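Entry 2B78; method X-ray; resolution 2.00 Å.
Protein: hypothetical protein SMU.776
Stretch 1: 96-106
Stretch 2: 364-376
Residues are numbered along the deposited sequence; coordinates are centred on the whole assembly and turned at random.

Stretch 1 96-106: AYRLFNQDGDS
Stretch 2 364-376: SDFAVNVQDESSN

Stretch 1 begins as strand, turns a corner at Leu-99, is strand again by Asn-101 and passes into a 3-10 segment at 103-104. Stretch 2 is mostly loop, with a type I turn from Asn-369 to Asp-372 and a 3-10 segment at 373-375. Both run the same way through the contact: the nearest CA pairs are Arg-98 CA to Asp-365 CA (5.2 Å), Asn-101 CA to Phe-366 CA (5.6 Å) and Gly-104 CA to Val-368 CA (4.2 Å). Together they bury 538 Å².

Arg-98 and Asp-365 are the most covered residues, 78 and 74 Å². Asp-365, chi1 p (54°), points its CB toward stretch 1, and its carboxylate accepts a nearly linear hydrogen bond from the strand backbone, Arg-98 N to Asp-365 OD2 (2.9 Å, 177°). The Arg-98 side chain (t, t, m; chi4 -174°) lies over the Phe-366 ring, chi1 m (-82°). Arg-98 CD stands 3.9 Å from the Phe-366 ring centroid, 19° off the normal, a CH-pi contact, while Arg-98 CZ approaches Phe-366 CE1 to 3.3 Å. All three residues are buried, yet the guanidinium keeps its polar bonds: Arg-98 NH1 donates to Asn-101 OD1 (2.7 Å).

The amide of Asn-101 (chi1 t, chi2 45°) thus serves both stretches, since Asn-101 ND2 donates to Ala-367 O (2.8 Å, 153°). The same carbonyl receives a CA-H...O contact from Gly-104 (Gly-104 CA to Ala-367 O, 3.2 Å). Glycine suits this site: an ideal Gly-104 CB would lie 1.8 Å from Ala-367 O, a clash.

Beyond it, Asp-103, chi1 p (55°), brings its carboxylate near Asp-372, with Asp-103 OD2 and Asp-372 OD2 4.2 Å apart. Water 2 donates to Asp-103 OD2 and Asp-372 OD2, 2.8 Å to each, and so bridges the like charges. Water 3 similarly links Asp-103 OD1 (2.8 Å) to Ala-367 O (2.9 Å).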

# COMPACT_ATOMS: atom_id res chain seq x y z
N ALA A 96 4.02 -6.12 -12.64
CA ALA A 96 4.45 -5.74 -11.30
C ALA A 96 3.23 -5.90 -10.40
O ALA A 96 2.20 -5.29 -10.65
CB ALA A 96 4.96 -4.29 -11.27
N TYR A 97 3.35 -6.75 -9.39
CA TYR A 97 2.26 -7.00 -8.45
C TYR A 97 2.82 -7.62 -7.19
O TYR A 97 4.00 -7.98 -7.14
CB TYR A 97 1.20 -7.91 -9.09
CG TYR A 97 1.73 -9.26 -9.55
CD1 TYR A 97 1.62 -10.39 -8.73
CD2 TYR A 97 2.33 -9.41 -10.80
CE1 TYR A 97 2.11 -11.62 -9.15
CE2 TYR A 97 2.83 -10.64 -11.22
CZ TYR A 97 2.72 -11.74 -10.39
OH TYR A 97 3.22 -12.96 -10.80
N ARG A 98 2.00 -7.74 -6.15
CA ARG A 98 2.49 -8.30 -4.89
C ARG A 98 2.43 -9.83 -4.81
O ARG A 98 1.40 -10.43 -5.08
CB ARG A 98 1.74 -7.69 -3.71
CG ARG A 98 2.12 -8.30 -2.36
CD ARG A 98 1.96 -7.29 -1.23
NE ARG A 98 2.94 -6.21 -1.34
CZ ARG A 98 3.11 -5.26 -0.44
NH1 ARG A 98 2.38 -5.24 0.67
NH2 ARG A 98 4.03 -4.32 -0.64
N LEU A 99 3.55 -10.44 -4.42
CA LEU A 99 3.65 -11.90 -4.29
C LEU A 99 3.31 -12.43 -2.90
O LEU A 99 2.82 -13.56 -2.76
CB LEU A 99 5.07 -12.35 -4.66
CG LEU A 99 5.59 -12.06 -6.07
CD1 LEU A 99 7.02 -12.59 -6.22
CD2 LEU A 99 4.68 -12.72 -7.12
N PHE A 100 3.55 -11.62 -1.87
CA PHE A 100 3.30 -12.03 -0.49
C PHE A 100 2.93 -10.80 0.32
O PHE A 100 3.62 -9.79 0.27
CB PHE A 100 4.57 -12.68 0.08
CG PHE A 100 4.32 -13.59 1.25
CD1 PHE A 100 4.01 -14.93 1.05
CD2 PHE A 100 4.37 -13.10 2.56
CE1 PHE A 100 3.77 -15.78 2.13
CE2 PHE A 100 4.13 -13.94 3.64
CZ PHE A 100 3.83 -15.28 3.43
N ASN A 101 1.84 -10.89 1.08
CA ASN A 101 1.41 -9.74 1.87
C ASN A 101 1.11 -10.03 3.33
O ASN A 101 -0.05 -10.17 3.72
CB ASN A 101 0.17 -9.10 1.22
CG ASN A 101 -0.17 -7.75 1.81
OD1 ASN A 101 0.70 -6.89 2.02
ND2 ASN A 101 -1.46 -7.53 2.08
N GLN A 102 2.17 -10.12 4.12
CA GLN A 102 2.05 -10.37 5.56
C GLN A 102 1.02 -11.42 6.00
O GLN A 102 1.09 -12.57 5.56
CB GLN A 102 1.80 -9.03 6.25
CG GLN A 102 2.87 -7.99 5.94
CD GLN A 102 2.98 -6.93 7.02
OE1 GLN A 102 3.28 -7.24 8.16
NE2 GLN A 102 2.75 -5.68 6.66
N ASP A 103 0.08 -11.05 6.87
CA ASP A 103 -0.90 -12.02 7.34
C ASP A 103 -1.89 -12.48 6.28
O ASP A 103 -2.58 -13.49 6.46
CB ASP A 103 -1.62 -11.51 8.60
CG ASP A 103 -2.28 -10.16 8.42
OD1 ASP A 103 -1.85 -9.37 7.54
OD2 ASP A 103 -3.23 -9.86 9.19
N GLY A 104 -1.95 -11.76 5.16
CA GLY A 104 -2.85 -12.14 4.09
C GLY A 104 -2.35 -13.46 3.52
O GLY A 104 -3.11 -14.22 2.91
N ASP A 105 -1.07 -13.74 3.71
CA ASP A 105 -0.49 -14.99 3.23
C ASP A 105 0.08 -15.82 4.37
O ASP A 105 1.00 -16.63 4.19
CB ASP A 105 0.57 -14.72 2.18
CG ASP A 105 -0.02 -14.18 0.90
OD1 ASP A 105 -0.68 -14.97 0.18
OD2 ASP A 105 0.16 -12.97 0.62
N SER A 106 -0.49 -15.59 5.55
CA SER A 106 -0.14 -16.30 6.78
C SER A 106 1.22 -16.11 7.43
O SER A 106 1.69 -16.99 8.14
CB SER A 106 -0.43 -17.80 6.62
OG SER A 106 -1.84 -18.02 6.58
N SER A 364 -6.66 -8.16 -4.87
CA SER A 364 -6.35 -9.54 -4.47
C SER A 364 -4.89 -9.93 -4.21
O SER A 364 -4.63 -10.83 -3.40
CB SER A 364 -6.94 -10.51 -5.49
OG SER A 364 -6.30 -10.34 -6.74
N ASP A 365 -3.95 -9.28 -4.89
CA ASP A 365 -2.54 -9.61 -4.67
C ASP A 365 -2.07 -9.08 -3.33
O ASP A 365 -1.17 -9.64 -2.71
CB ASP A 365 -1.66 -9.11 -5.82
CG ASP A 365 -1.83 -7.64 -6.11
OD1 ASP A 365 -2.97 -7.14 -6.05
OD2 ASP A 365 -0.81 -6.98 -6.42
N PHE A 366 -2.67 -7.98 -2.87
CA PHE A 366 -2.32 -7.45 -1.56
C PHE A 366 -3.31 -8.18 -0.64
O PHE A 366 -4.23 -7.57 -0.08
CB PHE A 366 -2.54 -5.94 -1.52
CG PHE A 366 -1.39 -5.15 -2.11
CD1 PHE A 366 -0.50 -4.48 -1.28
CD2 PHE A 366 -1.21 -5.08 -3.49
CE1 PHE A 366 0.57 -3.76 -1.82
CE2 PHE A 366 -0.15 -4.37 -4.04
CZ PHE A 366 0.74 -3.70 -3.20
N ALA A 367 -3.13 -9.49 -0.54
CA ALA A 367 -4.00 -10.36 0.24
C ALA A 367 -4.31 -9.87 1.64
O ALA A 367 -3.42 -9.48 2.40
CB ALA A 367 -3.41 -11.78 0.31
N VAL A 368 -5.59 -9.90 1.98
CA VAL A 368 -6.00 -9.48 3.30
C VAL A 368 -6.37 -10.71 4.11
O VAL A 368 -6.72 -11.75 3.56
CB VAL A 368 -7.23 -8.55 3.24
CG1 VAL A 368 -6.88 -7.26 2.51
CG2 VAL A 368 -8.37 -9.26 2.52
N ASN A 369 -6.26 -10.60 5.43
CA ASN A 369 -6.65 -11.69 6.30
C ASN A 369 -8.15 -11.45 6.44
O ASN A 369 -8.57 -10.43 7.01
CB ASN A 369 -5.94 -11.57 7.65
CG ASN A 369 -6.37 -12.62 8.64
OD1 ASN A 369 -7.24 -13.44 8.35
ND2 ASN A 369 -5.76 -12.61 9.82
N VAL A 370 -8.97 -12.36 5.92
CA VAL A 370 -10.42 -12.20 5.97
C VAL A 370 -10.99 -12.16 7.38
O VAL A 370 -12.08 -11.62 7.60
CB VAL A 370 -11.15 -13.32 5.16
CG1 VAL A 370 -11.06 -13.02 3.66
CG2 VAL A 370 -10.52 -14.66 5.47
N GLN A 371 -10.25 -12.73 8.32
CA GLN A 371 -10.67 -12.74 9.72
C GLN A 371 -10.23 -11.46 10.41
O GLN A 371 -10.51 -11.25 11.59
CB GLN A 371 -10.05 -13.94 10.45
CG GLN A 371 -10.68 -15.28 10.10
CD GLN A 371 -10.55 -15.63 8.63
OE1 GLN A 371 -9.44 -15.85 8.12
NE2 GLN A 371 -11.68 -15.70 7.93
N ASP A 372 -9.55 -10.58 9.67
CA ASP A 372 -9.09 -9.32 10.24
C ASP A 372 -9.18 -8.22 9.20
O ASP A 372 -8.21 -7.90 8.52
CB ASP A 372 -7.64 -9.47 10.72
CG ASP A 372 -7.16 -8.27 11.49
OD1 ASP A 372 -7.94 -7.30 11.61
OD2 ASP A 372 -6.01 -8.29 11.97
N GLU A 373 -10.36 -7.61 9.08
CA GLU A 373 -10.59 -6.57 8.09
C GLU A 373 -9.70 -5.34 8.26
O GLU A 373 -9.53 -4.56 7.32
CB GLU A 373 -12.06 -6.15 8.10
CG GLU A 373 -12.55 -5.54 6.78
CD GLU A 373 -12.24 -6.41 5.57
OE1 GLU A 373 -12.36 -7.65 5.69
OE2 GLU A 373 -11.88 -5.87 4.50
N SER A 374 -9.13 -5.15 9.45
CA SER A 374 -8.26 -4.01 9.71
C SER A 374 -6.98 -4.10 8.87
O SER A 374 -6.24 -3.12 8.72
CB SER A 374 -7.89 -3.92 11.20
OG SER A 374 -6.94 -4.90 11.57
N SER A 375 -6.70 -5.28 8.32
CA SER A 375 -5.51 -5.45 7.49
C SER A 375 -5.74 -4.79 6.13
O SER A 375 -4.79 -4.49 5.41
CB SER A 375 -5.21 -6.93 7.31
OG SER A 375 -6.30 -7.59 6.68
N ASN A 376 -7.00 -4.56 5.79
CA ASN A 376 -7.31 -3.93 4.51
C ASN A 376 -7.16 -2.42 4.68
O ASN A 376 -8.15 -1.68 4.81
CB ASN A 376 -8.75 -4.28 4.09
CG ASN A 376 -8.95 -4.15 2.61
OD1 ASN A 376 -8.16 -3.47 1.95
ND2 ASN A 376 -9.99 -4.78 2.06
O HOH W 1 -2.67 -5.78 4.14
O HOH W 2 -4.41 -10.55 11.66
O HOH W 3 -3.22 -8.82 5.19
O HOH W 4 -5.86 -14.32 2.42